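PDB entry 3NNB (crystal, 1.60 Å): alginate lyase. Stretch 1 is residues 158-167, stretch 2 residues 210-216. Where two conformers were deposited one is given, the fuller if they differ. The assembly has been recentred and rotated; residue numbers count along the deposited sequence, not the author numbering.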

# COMPACT_ATOMS: atom_id res chain seq x y z
N GLY A 158 6.57 -8.31 24.32
CA GLY A 158 5.76 -9.21 23.52
C GLY A 158 4.60 -8.58 22.76
O GLY A 158 3.87 -9.28 22.06
N MSE A 159 4.45 -7.27 22.88
CA MSE A 159 3.40 -6.50 22.25
C MSE A 159 3.80 -6.12 20.83
O MSE A 159 4.97 -6.08 20.52
N GLY A 160 2.82 -5.87 19.97
CA GLY A 160 3.10 -5.22 18.71
C GLY A 160 3.33 -3.74 18.92
O GLY A 160 3.44 -3.22 20.05
N ARG A 161 3.40 -3.00 17.81
CA ARG A 161 3.70 -1.59 17.87
C ARG A 161 3.04 -0.87 16.70
O ARG A 161 2.58 -1.49 15.76
N GLY A 162 2.97 0.45 16.77
CA GLY A 162 2.31 1.19 15.72
C GLY A 162 2.77 0.82 14.31
O GLY A 162 1.94 0.72 13.41
N ALA A 163 4.10 0.63 14.14
CA ALA A 163 4.71 0.30 12.85
C ALA A 163 4.03 -0.85 12.15
O ALA A 163 4.07 -0.93 10.94
N GLY A 164 3.43 -1.78 12.89
CA GLY A 164 2.67 -2.88 12.27
C GLY A 164 1.54 -2.47 11.35
O GLY A 164 1.14 -3.25 10.46
N MSE A 165 1.04 -1.26 11.53
CA MSE A 165 -0.03 -0.73 10.66
C MSE A 165 0.40 -0.75 9.19
O MSE A 165 -0.43 -0.94 8.31
N ILE A 166 1.68 -0.53 8.92
CA ILE A 166 2.14 -0.49 7.52
C ILE A 166 1.89 -1.84 6.83
O ILE A 166 1.78 -1.90 5.61
N ASP A 167 1.86 -2.93 7.61
CA ASP A 167 1.70 -4.28 7.03
C ASP A 167 0.46 -4.40 6.14
O ASP A 167 0.45 -5.19 5.20
N PRO A 210 -4.15 2.11 21.74
CA PRO A 210 -2.87 2.79 21.95
C PRO A 210 -1.76 2.36 20.96
O PRO A 210 -0.83 3.12 20.73
N VAL A 211 -1.86 1.15 20.42
CA VAL A 211 -0.88 0.66 19.45
C VAL A 211 -1.07 1.45 18.16
O VAL A 211 -0.11 2.00 17.58
N ALA A 212 -2.33 1.57 17.72
CA ALA A 212 -2.61 2.36 16.51
C ALA A 212 -2.23 3.83 16.71
O ALA A 212 -1.73 4.46 15.80
N ALA A 213 -2.46 4.38 17.91
CA ALA A 213 -2.14 5.74 18.23
C ALA A 213 -0.67 6.03 18.04
O ALA A 213 -0.31 7.15 17.63
N GLU A 214 0.19 5.04 18.34
CA GLU A 214 1.64 5.16 18.11
C GLU A 214 1.90 5.45 16.62
O GLU A 214 2.76 6.28 16.27
N GLU A 215 1.19 4.76 15.73
CA GLU A 215 1.36 4.98 14.29
C GLU A 215 0.84 6.35 13.87
O GLU A 215 1.43 7.05 13.05
N GLN A 216 -0.31 6.73 14.44
CA GLN A 216 -0.92 8.01 14.11
C GLN A 216 0.05 9.16 14.42
O GLN A 216 0.11 10.12 13.68

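A glycine-rich loop and turn (158-167) rests on one flank of a helix (210-216) in a small, close contact of 380 Å², held by one direct hydrogen bond and one bridging water, with Val 211, Glu 214 and Glu 215 of the helix reaching the loop, largely against its backbone. The backbones come nearest at Gly 162 and Glu 215, whose CA atoms are 4.2 Å apart. Gly 162 CA lies 3.2 Å from Val 211 O, and a CB on this residue would point toward the helix and clash with Glu 215 N and Glu 214 CB, so the lack of a side chain permits the close approach. Glu 214 points toward the loop with chi1 m and chi2 t. Its OE1 accepts a hydrogen bond from Gly 162 N (3.0 Å, 161° at the hydrogen) and also lies 3.7 Å from Arg 161 CB. Its other oxygen, OE2, accepts from water 1 at 3.0 Å; the same water donates to Gly 160 O at 2.7 Å, so the one carboxylate reaches the loop both directly and through solvent. Val 211, chi1 t, is set sideways, yet its CG1 packs 3.5 Å from Arg 161 C, while CG2 makes a looser apolar contact with SE of selenomethionine Met 159 (4.5 Å; chi1 t, chi2 p, chi3 p). Arg 161 (chi1 p, chi2 t, chi3 t) points away overall, and its guanidinium is bonded elsewhere in the structure. Glu 215, chi1 t and chi2 p, also points toward the loop, but makes no hydrogen bond to it: OE1 is 3.1 Å from Gly 162 O, both acceptors, and 3.3 Å from Ala 163 N at a poor angle. Its OE2 sits 3.6 Å from CB of selenomethionine Met 165, which starts toward the helix before its m, m, m chain leads away.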

# COMPACT_ATOMS: atom_id res chain seq x y z
CB MSE A 159 3.17 -5.26 23.11
CG MSE A 159 1.99 -4.41 22.77
SE MSE A 159 0.32 -5.25 22.98
CE MSE A 159 0.44 -6.11 24.69
CB ARG A 161 5.20 -1.35 17.91
CG ARG A 161 5.90 -1.86 16.73
CD ARG A 161 7.41 -1.72 16.78
NE ARG A 161 7.94 -2.32 15.58
CZ ARG A 161 9.02 -1.90 14.92
NH1 ARG A 161 9.76 -0.90 15.40
NH2 ARG A 161 9.38 -2.50 13.79
CB ALA A 163 6.21 0.02 13.02
CB MSE A 165 -0.44 0.69 11.06
CG MSE A 165 -1.46 0.76 12.19
SE MSE A 165 -3.18 0.02 11.71
CE MSE A 165 -3.45 0.96 10.06
CB ILE A 166 3.63 -0.01 7.41
CG1 ILE A 166 3.91 0.64 6.04
CG2 ILE A 166 4.64 -1.17 7.65
CD1 ILE A 166 3.22 1.97 5.81
CB ASP A 167 1.58 -5.35 8.12
CG ASP A 167 2.88 -5.59 8.91
OD1 ASP A 167 3.82 -4.78 8.79
OD2 ASP A 167 2.93 -6.57 9.69
CB PRO A 210 -2.48 2.41 23.40
CG PRO A 210 -3.24 1.23 23.70
CD PRO A 210 -4.53 1.25 22.86
CB VAL A 211 -1.03 -0.86 19.26
CG1 VAL A 211 -0.08 -1.38 18.14
CG2 VAL A 211 -0.75 -1.59 20.58
CB ALA A 212 -4.08 2.22 16.10
CB ALA A 213 -2.56 6.08 19.71
CB GLU A 214 2.41 3.88 18.55
CG GLU A 214 2.14 3.33 19.98
CD GLU A 214 2.80 1.96 20.24
OE1 GLU A 214 3.69 1.63 19.44
OE2 GLU A 214 2.43 1.21 21.21
CB GLU A 215 0.64 3.89 13.49
CG GLU A 215 1.02 3.90 11.99
CD GLU A 215 2.37 3.24 11.67
OE1 GLU A 215 3.30 3.35 12.50
OE2 GLU A 215 2.48 2.68 10.54
CB GLN A 216 -2.25 8.20 14.85
CG GLN A 216 -3.05 9.42 14.38
CD GLN A 216 -2.62 10.75 15.02
OE1 GLN A 216 -2.12 10.79 16.15
NE2 GLN A 216 -2.78 11.86 14.25
O HOH W 1 3.98 -1.27 21.82